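Local coordinates for protein cystalysin (Treponema denticola, PDB 1C7N) that belongs to the class I and II aminotransferase family and holds pyridoxal-5'-phosphate, covalently attached to the chain, at residues E204-L209 with T325-I330; S37-E42 with F367-L372; K238-A243 with I283-C288. All coordinates share one frame; numbering follows the deposited sequence.

Two of the three contacts touch pyridoxal-5'-phosphate and the third lies beside it, a worked example of how segments far apart in sequence gather round one pocket. Interactions 1 and 2, with centres about 10 Å apart, share a small antiparallel sheet, in which Ile-330 N and Glu-368 O join the neighbouring strands. Interaction 3 lies about 15 Å from interaction 1 and about 19 Å from interaction 2, centre to centre. Its Thr-239 OG1 is hydrogen-bonded to Asp-208 OD2 of interaction 1 at 2.8 Å. Interactions 1 and 3 supply His-206 and Lys-238 to the pocket, while the Ala-39 side chain in interaction 2 lies about 5 Å from pyridoxal-5'-phosphate, nearest atoms.

Interaction 1 (E204-L209 with T325-I330); sequences EIHFDL and TYLQWI. With PLP (pyridoxal-5'-phosphate), chain I.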
loop_
_atom_site.group_PDB
_atom_site.type_symbol
_atom_site.label_atom_id
_atom_site.label_comp_id
_atom_site.label_asym_id
_atom_site.label_seq_id
_atom_site.Cartn_x
_atom_site.Cartn_y
_atom_site.Cartn_z
ATOM N N GLU A 204 17.902 -0.123 6.975
ATOM C CA GLU A 204 18.943 0.635 6.298
ATOM C C GLU A 204 18.351 1.480 5.171
ATOM O O GLU A 204 18.948 1.618 4.098
ATOM C CB GLU A 204 20.008 -0.334 5.759
ATOM C CG GLU A 204 20.336 -1.465 6.749
ATOM C CD GLU A 204 21.634 -2.201 6.453
ATOM O OE1 GLU A 204 22.136 -2.126 5.312
ATOM O OE2 GLU A 204 22.152 -2.874 7.371
ATOM N N ILE A 205 17.182 2.063 5.424
ATOM C CA ILE A 205 16.533 2.871 4.403
ATOM C C ILE A 205 17.368 4.079 3.998
ATOM O O ILE A 205 17.253 4.559 2.873
ATOM C CB ILE A 205 15.128 3.342 4.842
ATOM C CG1 ILE A 205 14.387 3.891 3.621
ATOM C CG2 ILE A 205 15.236 4.407 5.923
ATOM C CD1 ILE A 205 12.953 4.221 3.861
ATOM N N HIS A 206 18.211 4.565 4.909
ATOM C CA HIS A 206 19.065 5.712 4.617
ATOM C C HIS A 206 20.432 5.292 4.081
ATOM O O HIS A 206 21.344 6.121 4.022
ATOM C CB HIS A 206 19.329 6.546 5.876
ATOM C CG HIS A 206 18.114 7.197 6.460
ATOM N ND1 HIS A 206 17.346 6.601 7.437
ATOM C CD2 HIS A 206 17.578 8.422 6.254
ATOM C CE1 HIS A 206 16.394 7.436 7.813
ATOM N NE2 HIS A 206 16.512 8.548 7.111
ATOM N N PHE A 207 20.605 4.036 3.679
ATOM C CA PHE A 207 21.946 3.645 3.252
ATOM C C PHE A 207 22.536 4.249 1.973
ATOM O O PHE A 207 23.715 4.036 1.694
ATOM C CB PHE A 207 22.126 2.102 3.287
ATOM C CG PHE A 207 21.440 1.339 2.175
ATOM C CD1 PHE A 207 21.610 -0.045 2.088
ATOM C CD2 PHE A 207 20.646 1.968 1.228
ATOM C CE1 PHE A 207 20.997 -0.790 1.072
ATOM C CE2 PHE A 207 20.030 1.231 0.207
ATOM C CZ PHE A 207 20.208 -0.148 0.132
ATOM N N ASP A 208 21.753 5.021 1.218
ATOM C CA ASP A 208 22.286 5.665 0.012
ATOM C C ASP A 208 22.617 7.124 0.305
ATOM O O ASP A 208 23.221 7.806 -0.523
ATOM C CB ASP A 208 21.286 5.646 -1.148
ATOM C CG ASP A 208 20.910 4.251 -1.576
ATOM O OD1 ASP A 208 21.817 3.421 -1.776
ATOM O OD2 ASP A 208 19.699 3.990 -1.725
ATOM N N LEU A 209 22.204 7.605 1.475
ATOM C CA LEU A 209 22.435 8.993 1.861
ATOM C C LEU A 209 23.588 9.105 2.850
ATOM O O LEU A 209 23.390 9.360 4.045
ATOM C CB LEU A 209 21.146 9.582 2.453
ATOM C CG LEU A 209 19.986 9.646 1.447
ATOM C CD1 LEU A 209 18.654 9.770 2.169
ATOM C CD2 LEU A 209 20.193 10.809 0.495
ATOM N N THR A 325 22.369 10.148 6.248
ATOM C CA THR A 325 21.009 10.696 6.273
ATOM C C THR A 325 21.155 12.191 5.986
ATOM O O THR A 325 22.273 12.715 5.975
ATOM C CB THR A 325 20.296 10.568 7.663
ATOM O OG1 THR A 325 20.780 11.594 8.541
ATOM C CG2 THR A 325 20.519 9.192 8.291
ATOM N N TYR A 326 20.039 12.875 5.738
ATOM C CA TYR A 326 20.077 14.319 5.523
ATOM C C TYR A 326 19.430 15.013 6.724
ATOM O O TYR A 326 18.966 16.146 6.628
ATOM C CB TYR A 326 19.369 14.733 4.223
ATOM C CG TYR A 326 17.933 14.263 4.029
ATOM C CD1 TYR A 326 17.625 13.332 3.038
ATOM C CD2 TYR A 326 16.883 14.784 4.789
ATOM C CE1 TYR A 326 16.313 12.930 2.799
ATOM C CE2 TYR A 326 15.557 14.386 4.563
ATOM C CZ TYR A 326 15.284 13.454 3.561
ATOM O OH TYR A 326 13.996 13.033 3.328
ATOM N N LEU A 327 19.435 14.317 7.860
ATOM C CA LEU A 327 18.847 14.813 9.106
ATOM C C LEU A 327 19.944 15.118 10.140
ATOM O O LEU A 327 20.586 14.211 10.666
ATOM C CB LEU A 327 17.874 13.761 9.643
ATOM C CG LEU A 327 16.811 13.307 8.627
ATOM C CD1 LEU A 327 16.099 12.051 9.111
ATOM C CD2 LEU A 327 15.808 14.432 8.419
ATOM N N GLN A 328 20.145 16.401 10.432
ATOM C CA GLN A 328 21.188 16.834 11.362
ATOM C C GLN A 328 20.688 16.982 12.799
ATOM O O GLN A 328 19.579 17.454 13.036
ATOM C CB GLN A 328 21.797 18.149 10.846
ATOM C CG GLN A 328 23.029 18.651 11.589
ATOM C CD GLN A 328 23.745 19.746 10.808
ATOM O OE1 GLN A 328 23.137 20.422 9.982
ATOM N NE2 GLN A 328 25.039 19.932 11.076
ATOM N N TRP A 329 21.525 16.579 13.747
ATOM C CA TRP A 329 21.188 16.588 15.173
ATOM C C TRP A 329 21.810 17.805 15.852
ATOM O O TRP A 329 23.023 17.859 16.039
ATOM C CB TRP A 329 21.722 15.292 15.798
ATOM C CG TRP A 329 21.102 14.837 17.105
ATOM C CD1 TRP A 329 21.778 14.436 18.222
ATOM C CD2 TRP A 329 19.707 14.597 17.376
ATOM N NE1 TRP A 329 20.900 13.952 19.164
ATOM C CE2 TRP A 329 19.627 14.039 18.675
ATOM C CE3 TRP A 329 18.525 14.792 16.649
ATOM C CZ2 TRP A 329 18.406 13.674 19.260
ATOM C CZ3 TRP A 329 17.315 14.429 17.232
ATOM C CH2 TRP A 329 17.266 13.875 18.526
ATOM N N ILE A 330 20.971 18.768 16.224
ATOM C CA ILE A 330 21.439 19.993 16.861
ATOM C C ILE A 330 21.227 19.981 18.369
ATOM O O ILE A 330 20.113 19.795 18.852
ATOM C CB ILE A 330 20.726 21.225 16.274
ATOM C CG1 ILE A 330 20.827 21.205 14.746
ATOM C CG2 ILE A 330 21.376 22.500 16.803
ATOM C CD1 ILE A 330 19.978 22.237 14.066
HETATM N N1 PLP I . 12.872 3.948 8.810
HETATM C C2 PLP I . 13.574 5.110 9.184
HETATM C C2A PLP I . 14.729 4.884 10.142
HETATM C C3 PLP I . 13.164 6.354 8.526
HETATM O O3 PLP I . 13.789 7.431 9.005
HETATM C C4 PLP I . 12.149 6.323 7.540
HETATM C C4A PLP I . 11.778 7.522 6.791
HETATM C C5 PLP I . 11.512 5.008 7.215
HETATM C C6 PLP I . 11.871 3.867 7.874
HETATM C C5A PLP I . 10.712 4.961 5.916
HETATM O O4P PLP I . 9.400 4.561 5.863
HETATM P P PLP I . 8.827 4.497 4.342
HETATM O O1P PLP I . 7.387 4.408 4.567
HETATM O O2P PLP I . 9.385 3.250 3.682
HETATM O O3P PLP I . 9.199 5.705 3.598
#
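His-206 and Thr-325 meet because each turns one branch anti to its own carbonyl carbon: the imidazole CG of His-206 (chi1 -65°) and the methyl CG2 of Thr-325, whose chi1 of 79° leaves OG1 between the backbone N and the carbonyl carbon. The methyl therefore sits over one face of the imidazole, a CH-pi contact in which Thr-325 CG2 is 3.9 Å from the centroid of the His-206 ring, displaced toward the CG and CD2 rim. The hydroxyl, turned the other way, accepts from its own chain at 3.1 Å between Leu-327 N and Thr-325 OG1, closing an ST turn that leads into strand 327-331.

The backbone supplies the polar link. Thr-325 N donates to Leu-209 O at 2.6 Å, with an N-H...O angle of 148° and the donor nearly along the C=O axis. Two overlapping type I turns, from Glu-204 to Phe-207 and from His-206 to Leu-209, curl the chain so that His-206 and Leu-209 both point across. This loop follows strand 199-203 of the large seven-stranded mixed sheet, so the contact joins that alpha/beta core to the small antiparallel sheet near the C-terminus, as expected of a fold type I pyridoxal-phosphate protein.

Alongside, Leu-209 CD1 rests against Tyr-326 CD1 at 3.8 Å, and the Leu-327 CD1 methyl lies 4.1 Å from His-206 NE2. Beside the imidazole edge, near its plane, lies the C2A methyl of pyridoxal-5'-phosphate. Ile-205 CG2 meets ring atom C2 of the same group at 3.7 Å, and Ile-205 N is hydrogen-bonded to Asp-203, another residue of the pocket.

Interaction 2 (S37-E42 with F367-L372); sequences SVADME and FERINL
A polar, buried contact between Ser-37, Val-38 and Asp-40 of an irregular loop and Arg-369 and Asn-371 of strand 367-371 ties an early part of the chain to the small antiparallel sheet near its C-terminus. Two strand side chains donate to loop carbonyls. With CG anti to the backbone N (chi1 -179°), Asn-371 extends its amide so that ND2 donates both to Val-38 O at 2.9 Å and to Asp-40 O at 3.1 Å. Val-38 O lies in the Asn-371 amide plane, Asp-40 O is tilted from it. At its other end, Asn-371 OD1 accepts from Ala-373 N, which fixes which way round the amide sits.

Val-38 O is gripped twice: Asp-40 N reaches it from the opposite face of the carbonyl plane, closing an inverse gamma turn centred on Ala-39. In this fold type I protein of the class I and II aminotransferase family, the turn lies close to pyridoxal-5'-phosphate.

Arg-369, bent at chi3 (79°), brings NH2 to Ser-37 O at 3.0 Å, the oxygen lying in the guanidinium plane while the nitrogen stands above the carbonyl plane. One water accepts from Arg-369 NE at 2.8 Å and lies 2.9 Å from Ser-37 O; a second accepts from Arg-369 NH2 and from Ala-39 N at 3.3 Å. The guanidinium also forms a salt bridge with Asp-355 and a hydrogen bond with the pocket residue Asn-175. The Asp-40 carboxylate pairs with Arg-11 and Lys-18, and accepts from Tyr-64 N of the second subunit.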
loop_
_atom_site.group_PDB
_atom_site.type_symbol
_atom_site.label_atom_id
_atom_site.label_comp_id
_atom_site.label_asym_id
_atom_site.label_seq_id
_atom_site.Cartn_x
_atom_site.Cartn_y
_atom_site.Cartn_z
ATOM N N SER A 37 10.982 19.618 9.231
ATOM C CA SER A 37 10.660 18.518 10.129
ATOM C C SER A 37 10.661 17.112 9.514
ATOM O O SER A 37 11.699 16.457 9.431
ATOM C CB SER A 37 9.289 18.791 10.749
ATOM O OG SER A 37 8.337 19.014 9.713
ATOM N N VAL A 38 9.473 16.661 9.111
ATOM C CA VAL A 38 9.270 15.337 8.516
ATOM C C VAL A 38 10.272 15.037 7.409
ATOM O O VAL A 38 10.569 15.886 6.574
ATOM C CB VAL A 38 7.838 15.205 7.958
ATOM C CG1 VAL A 38 7.676 13.887 7.225
ATOM C CG2 VAL A 38 6.837 15.296 9.105
ATOM N N ALA A 39 10.766 13.802 7.403
ATOM C CA ALA A 39 11.764 13.377 6.440
ATOM C C ALA A 39 11.368 13.075 4.991
ATOM O O ALA A 39 11.358 11.917 4.570
ATOM C CB ALA A 39 12.540 12.195 7.009
ATOM N N ASP A 40 11.011 14.122 4.252
ATOM C CA ASP A 40 10.755 14.021 2.817
ATOM C C ASP A 40 11.362 15.329 2.315
ATOM O O ASP A 40 11.435 16.299 3.073
ATOM C CB ASP A 40 9.264 13.793 2.448
ATOM C CG ASP A 40 8.356 14.988 2.695
ATOM O OD1 ASP A 40 7.134 14.796 2.497
ATOM O OD2 ASP A 40 8.813 16.086 3.060
ATOM N N MET A 41 11.843 15.344 1.076
ATOM C CA MET A 41 12.544 16.516 0.540
ATOM C C MET A 41 11.772 17.707 -0.010
ATOM O O MET A 41 10.687 17.572 -0.558
ATOM C CB MET A 41 13.534 16.069 -0.536
ATOM C CG MET A 41 14.514 15.009 -0.086
ATOM S SD MET A 41 15.698 14.617 -1.394
ATOM C CE MET A 41 16.386 13.078 -0.752
ATOM N N GLU A 42 12.381 18.880 0.126
ATOM C CA GLU A 42 11.806 20.117 -0.380
ATOM C C GLU A 42 12.437 20.411 -1.742
ATOM O O GLU A 42 12.750 21.556 -2.078
ATOM C CB GLU A 42 12.068 21.259 0.602
ATOM C CG GLU A 42 11.189 21.199 1.857
ATOM C CD GLU A 42 9.699 21.107 1.529
ATOM O OE1 GLU A 42 9.210 21.931 0.732
ATOM O OE2 GLU A 42 9.014 20.216 2.074
ATOM N N PHE A 367 17.622 18.283 22.221
ATOM C CA PHE A 367 18.109 18.296 20.840
ATOM C C PHE A 367 17.000 18.647 19.850
ATOM O O PHE A 367 15.815 18.639 20.192
ATOM C CB PHE A 367 18.690 16.928 20.440
ATOM C CG PHE A 367 19.938 16.536 21.187
ATOM C CD1 PHE A 367 19.865 15.998 22.469
ATOM C CD2 PHE A 367 21.192 16.684 20.591
ATOM C CE1 PHE A 367 21.025 15.611 23.149
ATOM C CE2 PHE A 367 22.352 16.304 21.256
ATOM C CZ PHE A 367 22.269 15.765 22.540
ATOM N N GLU A 368 17.408 18.948 18.618
ATOM C CA GLU A 368 16.493 19.280 17.537
ATOM C C GLU A 368 17.005 18.620 16.263
ATOM O O GLU A 368 18.199 18.680 15.967
ATOM C CB GLU A 368 16.434 20.794 17.314
ATOM C CG GLU A 368 15.844 21.590 18.463
ATOM C CD GLU A 368 14.352 21.378 18.637
ATOM O OE1 GLU A 368 13.783 21.994 19.563
ATOM O OE2 GLU A 368 13.748 20.605 17.856
ATOM N N ARG A 369 16.111 17.992 15.507
ATOM C CA ARG A 369 16.507 17.348 14.257
ATOM C C ARG A 369 16.066 18.243 13.107
ATOM O O ARG A 369 14.877 18.525 12.960
ATOM C CB ARG A 369 15.839 15.976 14.117
ATOM C CG ARG A 369 16.423 15.112 12.999
ATOM C CD ARG A 369 15.537 13.913 12.685
ATOM N NE ARG A 369 14.405 14.287 11.845
ATOM C CZ ARG A 369 13.532 13.422 11.328
ATOM N NH1 ARG A 369 13.651 12.118 11.563
ATOM N NH2 ARG A 369 12.545 13.865 10.564
ATOM N N ILE A 370 17.021 18.683 12.291
ATOM C CA ILE A 370 16.714 19.554 11.163
ATOM C C ILE A 370 16.811 18.807 9.835
ATOM O O ILE A 370 17.769 18.068 9.599
ATOM C CB ILE A 370 17.666 20.784 11.141
ATOM C CG1 ILE A 370 17.161 21.810 10.122
ATOM C CG2 ILE A 370 19.095 20.349 10.818
ATOM C CD1 ILE A 370 18.043 23.030 9.988
ATOM N N ASN A 371 15.805 18.980 8.980
ATOM C CA ASN A 371 15.786 18.329 7.668
ATOM C C ASN A 371 16.608 19.189 6.696
ATOM O O ASN A 371 16.170 20.265 6.282
ATOM C CB ASN A 371 14.340 18.211 7.168
ATOM C CG ASN A 371 14.243 17.527 5.826
ATOM O OD1 ASN A 371 15.170 17.594 5.021
ATOM N ND2 ASN A 371 13.113 16.874 5.569
ATOM N N LEU A 372 17.800 18.712 6.340
ATOM C CA LEU A 372 18.700 19.440 5.442
ATOM C C LEU A 372 18.342 19.360 3.962
ATOM O O LEU A 372 18.969 20.031 3.141
ATOM C CB LEU A 372 20.137 18.940 5.618
ATOM C CG LEU A 372 20.756 19.068 7.017
ATOM C CD1 LEU A 372 22.169 18.517 6.975
ATOM C CD2 LEU A 372 20.759 20.519 7.472
HETATM O O HOH W 1 14.113 16.943 10.967
HETATM O O HOH W 2 10.676 11.457 9.663
#

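Interaction 3 (K238-A243 with I283-C288); sequences KTFNIA and ICYKEC. With PLP (pyridoxal-5'-phosphate), chain I.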
loop_
_atom_site.group_PDB
_atom_site.type_symbol
_atom_site.label_atom_id
_atom_site.label_comp_id
_atom_site.label_asym_id
_atom_site.label_seq_id
_atom_site.Cartn_x
_atom_site.Cartn_y
_atom_site.Cartn_z
ATOM N N LYS A 238 13.531 7.243 0.736
ATOM C CA LYS A 238 14.287 8.324 1.354
ATOM C C LYS A 238 15.324 8.862 0.366
ATOM O O LYS A 238 15.511 10.077 0.231
ATOM C CB LYS A 238 14.976 7.833 2.632
ATOM C CG LYS A 238 14.063 7.851 3.850
ATOM C CD LYS A 238 13.717 9.292 4.239
ATOM C CE LYS A 238 12.689 9.389 5.380
ATOM N NZ LYS A 238 12.766 8.198 6.227
ATOM N N THR A 239 15.975 7.951 -0.346
ATOM C CA THR A 239 17.003 8.323 -1.317
ATOM C C THR A 239 16.519 9.270 -2.418
ATOM O O THR A 239 17.173 10.271 -2.715
ATOM C CB THR A 239 17.590 7.073 -2.005
ATOM O OG1 THR A 239 17.968 6.111 -1.013
ATOM C CG2 THR A 239 18.817 7.446 -2.847
ATOM N N PHE A 240 15.372 8.962 -3.018
ATOM C CA PHE A 240 14.865 9.776 -4.123
ATOM C C PHE A 240 13.593 10.581 -3.846
ATOM O O PHE A 240 12.908 11.027 -4.773
ATOM C CB PHE A 240 14.666 8.880 -5.348
ATOM C CG PHE A 240 15.911 8.132 -5.752
ATOM C CD1 PHE A 240 16.130 6.828 -5.321
ATOM C CD2 PHE A 240 16.884 8.749 -6.539
ATOM C CE1 PHE A 240 17.302 6.147 -5.669
ATOM C CE2 PHE A 240 18.057 8.078 -6.890
ATOM C CZ PHE A 240 18.265 6.776 -6.455
ATOM N N ASN A 241 13.287 10.770 -2.565
ATOM C CA ASN A 241 12.119 11.545 -2.152
ATOM C C ASN A 241 10.799 11.012 -2.718
ATOM O O ASN A 241 9.972 11.782 -3.222
ATOM C CB ASN A 241 12.322 13.012 -2.563
ATOM C CG ASN A 241 11.321 13.950 -1.920
ATOM O OD1 ASN A 241 10.725 13.636 -0.893
ATOM N ND2 ASN A 241 11.148 15.125 -2.516
ATOM N N ILE A 242 10.599 9.698 -2.626
ATOM C CA ILE A 242 9.359 9.098 -3.122
ATOM C C ILE A 242 8.614 8.272 -2.080
ATOM O O ILE A 242 8.163 7.155 -2.353
ATOM C CB ILE A 242 9.598 8.232 -4.386
ATOM C CG1 ILE A 242 10.650 7.156 -4.119
ATOM C CG2 ILE A 242 10.010 9.123 -5.549
ATOM C CD1 ILE A 242 10.838 6.189 -5.293
ATOM N N ALA A 243 8.482 8.834 -0.882
ATOM C CA ALA A 243 7.762 8.176 0.197
ATOM C C ALA A 243 6.306 8.031 -0.244
ATOM O O ALA A 243 5.591 7.158 0.232
ATOM C CB ALA A 243 7.841 9.013 1.479
ATOM N N ILE A 283 13.277 3.019 -12.258
ATOM C CA ILE A 283 13.767 4.224 -12.921
ATOM C C ILE A 283 14.845 4.914 -12.086
ATOM O O ILE A 283 15.867 5.348 -12.619
ATOM C CB ILE A 283 12.641 5.243 -13.157
ATOM C CG1 ILE A 283 11.597 4.670 -14.120
ATOM C CG2 ILE A 283 13.225 6.534 -13.727
ATOM C CD1 ILE A 283 10.356 5.534 -14.238
ATOM N N CYS A 284 14.608 5.025 -10.781
ATOM C CA CYS A 284 15.566 5.683 -9.888
ATOM C C CYS A 284 16.934 5.016 -9.874
ATOM O O CYS A 284 17.962 5.682 -10.024
ATOM C CB CYS A 284 15.026 5.734 -8.453
ATOM S SG CYS A 284 13.692 6.939 -8.178
ATOM N N TYR A 285 16.942 3.702 -9.669
ATOM C CA TYR A 285 18.185 2.944 -9.620
ATOM C C TYR A 285 18.923 2.960 -10.955
ATOM O O TYR A 285 20.152 3.018 -10.993
ATOM C CB TYR A 285 17.894 1.496 -9.204
ATOM C CG TYR A 285 17.582 1.315 -7.731
ATOM C CD1 TYR A 285 17.143 0.084 -7.237
ATOM C CD2 TYR A 285 17.779 2.357 -6.818
ATOM C CE1 TYR A 285 16.913 -0.106 -5.874
ATOM C CE2 TYR A 285 17.551 2.173 -5.455
ATOM C CZ TYR A 285 17.122 0.939 -4.992
ATOM O OH TYR A 285 16.915 0.747 -3.643
ATOM N N LYS A 286 18.172 2.914 -12.049
ATOM C CA LYS A 286 18.781 2.917 -13.372
ATOM C C LYS A 286 19.184 4.279 -13.928
ATOM O O LYS A 286 20.196 4.386 -14.616
ATOM C CB LYS A 286 17.848 2.260 -14.388
ATOM C CG LYS A 286 17.719 0.761 -14.274
ATOM C CD LYS A 286 16.852 0.228 -15.413
ATOM C CE LYS A 286 16.837 -1.289 -15.437
ATOM N NZ LYS A 286 15.984 -1.797 -16.550
ATOM N N GLU A 287 18.411 5.322 -13.626
ATOM C CA GLU A 287 18.670 6.642 -14.200
ATOM C C GLU A 287 18.956 7.836 -13.299
ATOM O O GLU A 287 19.468 8.846 -13.777
ATOM C CB GLU A 287 17.487 7.041 -15.089
ATOM C CG GLU A 287 17.058 6.003 -16.116
ATOM C CD GLU A 287 15.831 6.444 -16.896
ATOM O OE1 GLU A 287 15.896 7.505 -17.554
ATOM O OE2 GLU A 287 14.798 5.734 -16.853
ATOM N N CYS A 288 18.637 7.745 -12.016
ATOM C CA CYS A 288 18.812 8.900 -11.150
ATOM C C CYS A 288 20.080 8.995 -10.318
ATOM O O CYS A 288 20.110 9.700 -9.314
ATOM C CB CYS A 288 17.580 9.023 -10.261
ATOM S SG CYS A 288 16.054 9.081 -11.239
HETATM N N1 PLP I . 12.872 3.948 8.810
HETATM C C2 PLP I . 13.574 5.110 9.184
HETATM C C2A PLP I . 14.729 4.884 10.142
HETATM C C3 PLP I . 13.164 6.354 8.526
HETATM O O3 PLP I . 13.789 7.431 9.005
HETATM C C4 PLP I . 12.149 6.323 7.540
HETATM C C4A PLP I . 11.778 7.522 6.791
HETATM C C5 PLP I . 11.512 5.008 7.215
HETATM C C6 PLP I . 11.871 3.867 7.874
HETATM C C5A PLP I . 10.712 4.961 5.916
HETATM O O4P PLP I . 9.400 4.561 5.863
HETATM P P PLP I . 8.827 4.497 4.342
HETATM O O1P PLP I . 7.387 4.408 4.567
HETATM O O2P PLP I . 9.385 3.250 3.682
HETATM O O3P PLP I . 9.199 5.705 3.598
#
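The Phe-240 ring is sandwiched between its neighbour's methyl, Thr-239 CG2, offset toward the rim of one face, and Cys-284 CB, centred over the opposite face. This second approach is a CH-pi contact, Cys-284 CB lying 3.6 Å from the centroid of the Phe-240 ring and 14° off its normal. At the edge lie Cys-288 O, in the ring plane, and Tyr-285 CE2, 4.0 Å from Phe-240 CE1; the Phe-240 and Tyr-285 side chains cross at about a right angle.

Cys-284 uses its sulfur too. SG, anti to the carbonyl carbon (chi1 -74°), makes an oblique sulfur-aromatic contact, 4.0 Å from the Phe-240 centroid, and also meets Ile-242 CD1 at 4.1 Å. Cys-288 CB presses against Phe-240 CE2 at 3.5 Å, at the point where helix 275-287 ends and Cys-288 becomes the N-cap of helix 289-313. On the other side of the contact, short helix 237-240 closes in a Schellman motif, with Asn-241 at a positive phi of 57°, and the chain turns so that Ile-242 also faces the cysteine.

That short helix bears the lysine that carries the bound group: Lys-238 NZ is bonded to C4A of pyridoxal-5'-phosphate at 1.3 Å, consistent with an internal aldimine. Phe-240, two residues on, points toward helix 275-287, where Trp-78 of helix 69-83 stacks on Tyr-285 and, with Trp-291, touches Phe-240. Leu-62 of the second subunit packs on Ile-242.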